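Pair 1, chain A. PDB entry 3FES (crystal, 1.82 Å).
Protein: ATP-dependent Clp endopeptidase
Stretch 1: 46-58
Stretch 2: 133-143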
# COMPACT_ATOMS: atom_id res chain seq x y z
N GLY A 46 -11.23 3.48 1.40
CA GLY A 46 -11.18 2.09 1.82
C GLY A 46 -10.66 1.92 3.25
O GLY A 46 -10.15 2.87 3.87
N ILE A 47 -10.81 0.70 3.74
CA ILE A 47 -10.35 0.35 5.08
C ILE A 47 -8.88 0.76 5.28
O ILE A 47 -8.51 1.29 6.33
CB ILE A 47 -10.58 -1.17 5.34
CG1 ILE A 47 -12.09 -1.45 5.52
CG2 ILE A 47 -9.79 -1.66 6.58
CD1 ILE A 47 -12.43 -2.90 5.41
N ALA A 48 -8.04 0.48 4.28
CA ALA A 48 -6.60 0.74 4.44
C ALA A 48 -6.34 2.24 4.67
O ALA A 48 -5.56 2.61 5.54
CB ALA A 48 -5.76 0.21 3.24
N ALA A 49 -7.03 3.10 3.90
CA ALA A 49 -6.87 4.54 4.09
C ALA A 49 -7.35 4.93 5.49
O ALA A 49 -6.73 5.79 6.14
CB ALA A 49 -7.68 5.31 3.04
N LYS A 50 -8.46 4.34 5.93
CA LYS A 50 -9.06 4.71 7.24
C LYS A 50 -8.13 4.24 8.38
O LYS A 50 -7.93 4.96 9.35
CB LYS A 50 -10.49 4.16 7.38
CG LYS A 50 -11.51 4.68 6.34
CD LYS A 50 -11.61 6.20 6.35
CE LYS A 50 -12.53 6.78 5.23
NZ LYS A 50 -13.86 6.12 5.05
N VAL A 51 -7.52 3.06 8.22
CA VAL A 51 -6.52 2.56 9.19
C VAL A 51 -5.32 3.52 9.26
O VAL A 51 -4.92 3.96 10.34
CB VAL A 51 -6.02 1.15 8.80
CG1 VAL A 51 -4.77 0.74 9.62
CG2 VAL A 51 -7.13 0.11 8.95
N LEU A 52 -4.76 3.86 8.10
CA LEU A 52 -3.51 4.64 8.03
C LEU A 52 -3.73 6.05 8.60
O LEU A 52 -2.87 6.58 9.32
CB LEU A 52 -2.93 4.65 6.61
CG LEU A 52 -2.37 3.31 6.12
CD1 LEU A 52 -2.11 3.29 4.56
CD2 LEU A 52 -1.09 2.88 6.90
N SER A 53 -4.89 6.62 8.30
CA SER A 53 -5.25 7.94 8.81
C SER A 53 -5.53 7.86 10.33
O SER A 53 -5.17 8.76 11.09
CB SER A 53 -6.46 8.48 8.06
OG SER A 53 -7.13 9.43 8.87
N LYS A 54 -6.13 6.75 10.77
CA LYS A 54 -6.45 6.60 12.18
C LYS A 54 -5.18 6.53 13.05
O LYS A 54 -5.13 7.10 14.14
CB LYS A 54 -7.38 5.39 12.42
CG LYS A 54 -7.80 5.19 13.86
CD LYS A 54 -8.78 6.29 14.29
CE LYS A 54 -9.67 5.85 15.44
NZ LYS A 54 -9.32 6.52 16.72
N VAL A 55 -4.15 5.83 12.55
CA VAL A 55 -2.92 5.71 13.31
C VAL A 55 -2.06 6.96 13.16
O VAL A 55 -1.06 7.10 13.87
CB VAL A 55 -2.08 4.42 12.94
CG1 VAL A 55 -2.98 3.16 12.93
CG2 VAL A 55 -1.32 4.59 11.64
N GLY A 56 -2.41 7.85 12.23
CA GLY A 56 -1.74 9.16 12.16
C GLY A 56 -1.03 9.62 10.88
O GLY A 56 -0.55 10.75 10.84
N PHE A 57 -0.95 8.79 9.85
CA PHE A 57 -0.30 9.21 8.61
C PHE A 57 -1.12 10.20 7.80
O PHE A 57 -2.36 10.12 7.77
CB PHE A 57 -0.01 8.03 7.71
CG PHE A 57 0.95 7.06 8.29
CD1 PHE A 57 0.51 5.82 8.75
CD2 PHE A 57 2.30 7.39 8.41
CE1 PHE A 57 1.42 4.92 9.29
CE2 PHE A 57 3.22 6.49 8.96
CZ PHE A 57 2.78 5.28 9.41
N THR A 58 -0.42 11.08 7.10
CA THR A 58 -1.03 11.93 6.07
C THR A 58 -0.32 11.63 4.77
O THR A 58 0.77 11.06 4.78
CB THR A 58 -0.81 13.42 6.36
OG1 THR A 58 0.58 13.65 6.59
CG2 THR A 58 -1.61 13.87 7.59
N ASP A 133 2.95 -2.26 14.65
CA ASP A 133 2.02 -3.17 15.30
C ASP A 133 0.68 -2.50 15.54
O ASP A 133 -0.34 -3.18 15.62
CB ASP A 133 2.57 -3.69 16.64
CG ASP A 133 3.63 -4.79 16.46
OD1 ASP A 133 3.73 -5.42 15.38
OD2 ASP A 133 4.36 -5.04 17.44
N ARG A 134 0.68 -1.17 15.72
CA ARG A 134 -0.57 -0.43 15.91
C ARG A 134 -1.42 -0.45 14.63
O ARG A 134 -2.64 -0.57 14.68
CB ARG A 134 -0.27 0.99 16.34
CG ARG A 134 0.45 1.03 17.68
CD ARG A 134 0.12 2.26 18.46
NE ARG A 134 -1.26 2.17 18.92
CZ ARG A 134 -1.61 1.70 20.10
NH1 ARG A 134 -0.69 1.29 20.97
NH2 ARG A 134 -2.90 1.64 20.42
N THR A 135 -0.74 -0.35 13.50
CA THR A 135 -1.40 -0.41 12.18
C THR A 135 -2.04 -1.78 12.01
O THR A 135 -3.20 -1.87 11.61
CB THR A 135 -0.40 -0.09 11.03
OG1 THR A 135 0.13 1.23 11.24
CG2 THR A 135 -1.07 -0.14 9.68
N LEU A 136 -1.29 -2.84 12.32
CA LEU A 136 -1.84 -4.19 12.29
C LEU A 136 -3.08 -4.36 13.20
O LEU A 136 -4.06 -4.96 12.78
CB LEU A 136 -0.77 -5.19 12.66
CG LEU A 136 -1.24 -6.65 12.59
CD1 LEU A 136 -1.72 -7.01 11.21
CD2 LEU A 136 -0.08 -7.52 13.05
N ALA A 137 -3.01 -3.87 14.42
CA ALA A 137 -4.13 -3.96 15.35
C ALA A 137 -5.36 -3.25 14.78
O ALA A 137 -6.44 -3.81 14.80
CB ALA A 137 -3.74 -3.37 16.71
N GLN A 138 -5.18 -2.03 14.29
CA GLN A 138 -6.29 -1.21 13.79
C GLN A 138 -6.90 -1.86 12.55
O GLN A 138 -8.13 -1.85 12.35
CB GLN A 138 -5.79 0.19 13.40
CG GLN A 138 -6.92 1.14 12.98
CD GLN A 138 -7.75 1.55 14.15
OE1 GLN A 138 -7.22 2.14 15.09
NE2 GLN A 138 -9.07 1.24 14.13
N LEU A 139 -6.04 -2.43 11.72
CA LEU A 139 -6.49 -3.12 10.50
C LEU A 139 -7.28 -4.36 10.90
O LEU A 139 -8.31 -4.65 10.33
CB LEU A 139 -5.31 -3.51 9.61
CG LEU A 139 -5.62 -4.33 8.33
CD1 LEU A 139 -6.62 -3.65 7.40
CD2 LEU A 139 -4.29 -4.70 7.58
N THR A 140 -6.80 -5.08 11.90
CA THR A 140 -7.47 -6.29 12.35
C THR A 140 -8.84 -5.98 12.93
O THR A 140 -9.82 -6.72 12.64
CB THR A 140 -6.63 -7.00 13.42
OG1 THR A 140 -5.38 -7.38 12.84
CG2 THR A 140 -7.33 -8.28 13.91
N ILE A 141 -8.95 -4.93 13.75
CA ILE A 141 -10.29 -4.63 14.28
C ILE A 141 -11.20 -4.11 13.17
O ILE A 141 -12.39 -4.41 13.14
CB ILE A 141 -10.36 -3.76 15.58
CG1 ILE A 141 -9.95 -2.30 15.33
CG2 ILE A 141 -9.61 -4.40 16.75
CD1 ILE A 141 -10.62 -1.35 16.35
N ASP A 142 -10.63 -3.33 12.24
CA ASP A 142 -11.43 -2.79 11.14
C ASP A 142 -11.95 -3.87 10.21
O ASP A 142 -12.88 -3.62 9.45
CB ASP A 142 -10.65 -1.75 10.35
CG ASP A 142 -10.60 -0.41 11.06
OD1 ASP A 142 -10.98 -0.35 12.23
OD2 ASP A 142 -10.17 0.57 10.45
N MSE A 143 -11.32 -5.04 10.24
CA MSE A 143 -11.80 -6.16 9.44
C MSE A 143 -12.74 -7.11 10.21
O MSE A 143 -13.12 -8.17 9.69
CB MSE A 143 -10.61 -6.94 8.88
CG MSE A 143 -9.79 -6.14 7.88
SE MSE A 143 -8.26 -7.14 7.29
CE MSE A 143 -9.26 -8.59 6.40
O HOH W 1 -9.65 2.87 11.40

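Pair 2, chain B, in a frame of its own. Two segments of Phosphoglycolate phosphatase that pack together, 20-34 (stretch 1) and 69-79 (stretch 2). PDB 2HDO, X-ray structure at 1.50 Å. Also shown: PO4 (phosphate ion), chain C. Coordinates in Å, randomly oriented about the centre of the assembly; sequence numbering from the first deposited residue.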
# COMPACT_ATOMS: atom_id res chain seq x y z
N PRO B 20 3.43 7.37 -10.77
CA PRO B 20 3.43 7.67 -12.21
C PRO B 20 2.51 6.76 -13.06
O PRO B 20 1.73 7.26 -13.86
CB PRO B 20 4.89 7.52 -12.60
CG PRO B 20 5.64 7.87 -11.35
CD PRO B 20 4.80 7.24 -10.24
N ALA B 21 2.62 5.45 -12.88
CA ALA B 21 1.74 4.49 -13.62
C ALA B 21 0.27 4.71 -13.27
O ALA B 21 -0.59 4.75 -14.16
CB ALA B 21 2.15 3.05 -13.37
N TYR B 22 -0.02 4.93 -11.98
CA TYR B 22 -1.37 5.25 -11.54
C TYR B 22 -1.94 6.43 -12.30
O TYR B 22 -3.11 6.43 -12.71
CB TYR B 22 -1.35 5.56 -10.05
CG TYR B 22 -2.61 6.20 -9.50
CD1 TYR B 22 -3.66 5.40 -9.07
CD2 TYR B 22 -2.74 7.58 -9.36
CE1 TYR B 22 -4.80 5.95 -8.56
CE2 TYR B 22 -3.90 8.16 -8.86
CZ TYR B 22 -4.92 7.34 -8.46
OH TYR B 22 -6.06 7.87 -7.95
N THR B 23 -1.11 7.44 -12.44
CA THR B 23 -1.53 8.66 -13.09
C THR B 23 -1.95 8.38 -14.53
O THR B 23 -3.01 8.80 -14.96
CB THR B 23 -0.46 9.77 -13.00
OG1 THR B 23 -0.20 10.05 -11.61
CG2 THR B 23 -0.95 11.03 -13.74
N THR B 24 -1.09 7.68 -15.27
CA THR B 24 -1.35 7.33 -16.67
C THR B 24 -2.65 6.50 -16.79
O THR B 24 -3.49 6.74 -17.62
CB THR B 24 -0.14 6.51 -17.21
OG1 THR B 24 1.04 7.33 -17.20
CG2 THR B 24 -0.36 5.98 -18.62
N VAL B 25 -2.81 5.55 -15.91
CA VAL B 25 -3.92 4.62 -15.99
C VAL B 25 -5.20 5.36 -15.65
O VAL B 25 -6.18 5.27 -16.36
CB VAL B 25 -3.72 3.43 -15.05
CG1 VAL B 25 -5.02 2.60 -15.00
CG2 VAL B 25 -2.50 2.57 -15.47
N MSE B 26 -5.19 6.08 -14.53
CA MSE B 26 -6.40 6.85 -14.15
C MSE B 26 -6.85 7.84 -15.23
O MSE B 26 -8.07 8.02 -15.48
CB MSE B 26 -6.16 7.61 -12.85
CG MSE B 26 -6.04 6.75 -11.67
SE MSE B 26 -7.76 5.97 -11.13
CE MSE B 26 -8.67 7.60 -10.39
N ARG B 27 -5.90 8.49 -15.85
CA ARG B 27 -6.23 9.49 -16.89
C ARG B 27 -6.95 8.77 -18.03
O ARG B 27 -7.92 9.30 -18.61
CB ARG B 27 -4.97 10.21 -17.37
CG ARG B 27 -5.27 11.32 -18.37
CD ARG B 27 -4.03 12.16 -18.68
NE ARG B 27 -3.62 12.95 -17.51
CZ ARG B 27 -2.43 12.89 -16.91
NH1 ARG B 27 -1.44 12.13 -17.37
NH2 ARG B 27 -2.20 13.64 -15.84
N GLU B 28 -6.46 7.59 -18.36
CA GLU B 28 -7.02 6.81 -19.45
C GLU B 28 -8.46 6.35 -19.12
O GLU B 28 -9.36 6.51 -19.92
CB GLU B 28 -6.06 5.64 -19.77
CG GLU B 28 -6.46 4.80 -20.94
CD GLU B 28 -5.45 3.68 -21.20
OE1 GLU B 28 -4.27 3.83 -20.75
OE2 GLU B 28 -5.84 2.64 -21.79
N VAL B 29 -8.67 5.80 -17.92
CA VAL B 29 -10.03 5.46 -17.47
C VAL B 29 -10.94 6.67 -17.42
O VAL B 29 -12.08 6.64 -17.90
CB VAL B 29 -10.02 4.69 -16.11
CG1 VAL B 29 -11.45 4.31 -15.69
CG2 VAL B 29 -9.15 3.47 -16.24
N LEU B 30 -10.45 7.76 -16.84
CA LEU B 30 -11.28 8.94 -16.67
C LEU B 30 -11.76 9.53 -17.98
O LEU B 30 -12.84 10.09 -18.05
CB LEU B 30 -10.54 10.00 -15.83
CG LEU B 30 -10.59 9.66 -14.35
CD1 LEU B 30 -9.45 10.29 -13.64
CD2 LEU B 30 -11.88 10.12 -13.74
N ALA B 31 -10.97 9.38 -19.04
CA ALA B 31 -11.39 9.85 -20.35
C ALA B 31 -12.72 9.20 -20.79
O ALA B 31 -13.53 9.85 -21.44
CB ALA B 31 -10.29 9.57 -21.36
N THR B 32 -12.97 7.95 -20.39
CA THR B 32 -14.23 7.26 -20.77
C THR B 32 -15.47 7.73 -19.96
O THR B 32 -16.60 7.30 -20.22
CB THR B 32 -14.11 5.73 -20.63
OG1 THR B 32 -14.08 5.35 -19.26
CG2 THR B 32 -12.85 5.20 -21.33
N TYR B 33 -15.22 8.58 -18.97
CA TYR B 33 -16.24 9.24 -18.14
C TYR B 33 -16.23 10.73 -18.42
O TYR B 33 -16.83 11.51 -17.69
CB TYR B 33 -15.97 8.96 -16.65
CG TYR B 33 -16.16 7.52 -16.32
CD1 TYR B 33 -15.13 6.61 -16.46
CD2 TYR B 33 -17.40 7.03 -15.94
CE1 TYR B 33 -15.34 5.26 -16.22
CE2 TYR B 33 -17.60 5.69 -15.67
CZ TYR B 33 -16.57 4.81 -15.82
OH TYR B 33 -16.80 3.48 -15.57
N GLY B 34 -15.54 11.15 -19.48
CA GLY B 34 -15.54 12.52 -19.92
C GLY B 34 -14.83 13.47 -18.99
O GLY B 34 -15.20 14.64 -18.92
N ALA B 69 -13.04 -2.01 -12.64
CA ALA B 69 -12.71 -3.07 -13.59
C ALA B 69 -11.83 -2.53 -14.73
O ALA B 69 -10.85 -3.13 -15.12
CB ALA B 69 -13.99 -3.67 -14.14
N GLN B 70 -12.21 -1.38 -15.26
CA GLN B 70 -11.41 -0.72 -16.28
C GLN B 70 -10.00 -0.44 -15.77
O GLN B 70 -9.02 -0.70 -16.46
CB GLN B 70 -12.05 0.56 -16.72
CG GLN B 70 -13.31 0.34 -17.47
CD GLN B 70 -14.02 1.61 -17.73
OE1 GLN B 70 -14.90 2.00 -16.96
NE2 GLN B 70 -13.57 2.35 -18.74
N TYR B 71 -9.92 0.07 -14.55
CA TYR B 71 -8.67 0.44 -13.98
C TYR B 71 -7.80 -0.77 -13.88
O TYR B 71 -6.62 -0.71 -14.25
CB TYR B 71 -8.81 1.06 -12.58
CG TYR B 71 -7.51 1.29 -11.87
CD1 TYR B 71 -6.80 2.48 -12.04
CD2 TYR B 71 -6.97 0.34 -11.03
CE1 TYR B 71 -5.57 2.69 -11.40
CE2 TYR B 71 -5.74 0.54 -10.37
CZ TYR B 71 -5.06 1.74 -10.55
OH TYR B 71 -3.85 1.98 -9.89
N GLU B 72 -8.35 -1.87 -13.38
CA GLU B 72 -7.52 -3.07 -13.22
C GLU B 72 -7.05 -3.63 -14.56
O GLU B 72 -5.91 -4.09 -14.71
CB GLU B 72 -8.27 -4.13 -12.42
CG GLU B 72 -8.68 -3.67 -11.04
N ASP B 73 -7.93 -3.55 -15.55
CA ASP B 73 -7.61 -4.03 -16.89
C ASP B 73 -6.47 -3.27 -17.54
O ASP B 73 -5.56 -3.87 -18.10
CB ASP B 73 -8.85 -3.96 -17.77
CG ASP B 73 -9.96 -4.91 -17.28
OD1 ASP B 73 -9.69 -5.77 -16.40
OD2 ASP B 73 -11.11 -4.79 -17.78
N VAL B 74 -6.48 -1.94 -17.42
CA VAL B 74 -5.44 -1.09 -17.99
C VAL B 74 -4.15 -1.18 -17.21
O VAL B 74 -3.05 -1.26 -17.79
CB VAL B 74 -5.91 0.39 -18.05
CG1 VAL B 74 -4.78 1.26 -18.56
CG2 VAL B 74 -7.11 0.51 -18.96
N MSE B 75 -4.26 -1.19 -15.89
CA MSE B 75 -3.09 -1.27 -15.04
C MSE B 75 -2.27 -2.53 -15.31
O MSE B 75 -1.06 -2.50 -15.23
CB MSE B 75 -3.52 -1.21 -13.56
CG MSE B 75 -2.35 -1.37 -12.58
SE MSE B 75 -0.84 -0.08 -12.92
CE MSE B 75 -1.47 1.43 -11.79
N ALA B 76 -2.92 -3.62 -15.71
CA ALA B 76 -2.17 -4.86 -15.92
C ALA B 76 -1.22 -4.77 -17.15
O ALA B 76 -0.30 -5.59 -17.31
CB ALA B 76 -3.10 -6.04 -16.03
N SER B 77 -1.36 -3.72 -17.95
CA SER B 77 -0.37 -3.40 -19.00
C SER B 77 0.75 -2.43 -18.62
O SER B 77 1.55 -2.07 -19.49
CB SER B 77 -1.10 -2.83 -20.20
OG SER B 77 -1.76 -3.89 -20.82
N HIS B 78 0.80 -2.01 -17.37
CA HIS B 78 1.71 -0.93 -16.94
C HIS B 78 2.68 -1.29 -15.83
O HIS B 78 3.34 -0.42 -15.30
CB HIS B 78 0.91 0.32 -16.58
CG HIS B 78 0.32 0.99 -17.77
ND1 HIS B 78 1.00 1.97 -18.47
CD2 HIS B 78 -0.83 0.77 -18.45
CE1 HIS B 78 0.26 2.35 -19.51
NE2 HIS B 78 -0.85 1.63 -19.52
N TYR B 79 2.79 -2.56 -15.49
CA TYR B 79 3.72 -2.94 -14.43
C TYR B 79 5.16 -2.57 -14.75
O TYR B 79 5.94 -2.29 -13.82
CB TYR B 79 3.61 -4.42 -14.15
CG TYR B 79 2.24 -4.85 -13.72
CD1 TYR B 79 1.58 -4.21 -12.70
CD2 TYR B 79 1.60 -5.92 -14.33
CE1 TYR B 79 0.34 -4.59 -12.29
CE2 TYR B 79 0.36 -6.31 -13.92
CZ TYR B 79 -0.26 -5.64 -12.90
OH TYR B 79 -1.49 -6.03 -12.50
P PO4 C . -2.83 0.97 -22.40
O1 PO4 C . -2.56 2.13 -21.45
O2 PO4 C . -4.32 0.57 -22.42
O3 PO4 C . -2.02 -0.26 -22.01
O4 PO4 C . -2.38 1.43 -23.77

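Two helix pairs with a common backbone arrangement, from an ATP-dependent Clp endopeptidase (pair 1) and a phosphoglycolate phosphatase (pair 2). In each, two helices distant in sequence run roughly antiparallel, with 135° between their N-to-C directions in pair 1 and 130° in pair 2; their axes approach to 9.3 and 9.4 Å. The N, CA and C atoms of 14 central residues superpose with an RMSD of 0.4 Å. Agreement is tightest at the middle and loosens toward the end of stretch 2, where the CA atoms of Asp142(A) and His78(B) lie 1.6 Å apart.

The central match is Val51(A) with Val25(B), both rotamer t. In pair 1 the valine is a knob among Thr135(A), Gln138(A), Leu139(A) and Asp142(A): CG1 of Val51(A) lies 3.6 Å from O of Thr135(A), and its CG2 3.6 Å from CA of Leu139(A). In pair 2, CG1 of Val25(B) packs 3.5 Å from CD1 of Tyr71(B) and 3.8 Å from CG1 of Val74(B), while its CG2 makes an off-centre CH-pi contact with the His78(B) ring.

Thr135(A) matches Tyr71(B), and here the two solutions diverge. The short threonine brings CG2 to 3.8 Å from CG1 of Val51(A) and leaves its OG1 at the edge of the Phe57(A) ring. The tyrosine reaches farther and is itself a knob, seated among Tyr22(B), Val25(B), Met26(B) and Val29(B). Accordingly, at the match of Leu52(A) with selenomethionine Met26(B), CD2 of the leucine stays 4.1 Å from CG2 of Thr135(A), whereas SE of Met26(B) comes to 3.7 Å from CD1 of Tyr71(B). Ala48(A) points away from stretch 2; its match Tyr22(B) points sideways and places CD1 3.5 Å from OH of Tyr71(B).

At Ile47(A) and Ala21(B), bulk is distributed differently. CG2 of Ile47(A) meets CD1 of Leu139(A) at 3.8 Å; in pair 2, CB of the smaller Ala21(B) lies 4.3 Å from CE of selenomethionine Met75(B), which matches Leu139(A). Val55(A) and Val29(B) both point toward stretch 2: CG2 of Val55(A) is 3.7 Å from OG1 of Thr135(A), and CG1 of Val29(B) is 3.9 Å from CB of Gln70(B).

The polar positions differ in how they are satisfied. Pair 1 has no hydrogen bond across the stretches. Gln138(A), matching Val74(B), instead donates NE2 to OD1 of Asp142(A) (3.1 Å) within its own helix, and a water donates to OD2 of Asp142(A) (2.5 Å) and weakly to O of Lys50(A) (3.4 Å), linking the stretches. In pair 2, Gln70(B), matching Arg134(A), makes two direct bonds: its NE2 donates to OG1 of Thr32(B) (3.1 Å), and its OE1 accepts from OH of Tyr33(B) (2.8 Å). His78(B), in the place of Asp142(A), donates NE2 to O1 of a phosphate (2.6 Å), an ion probably from the crystallisation liquor; OE1 of Glu28(B), which matches Lys54(A), lies 2.5 Å from the same O1.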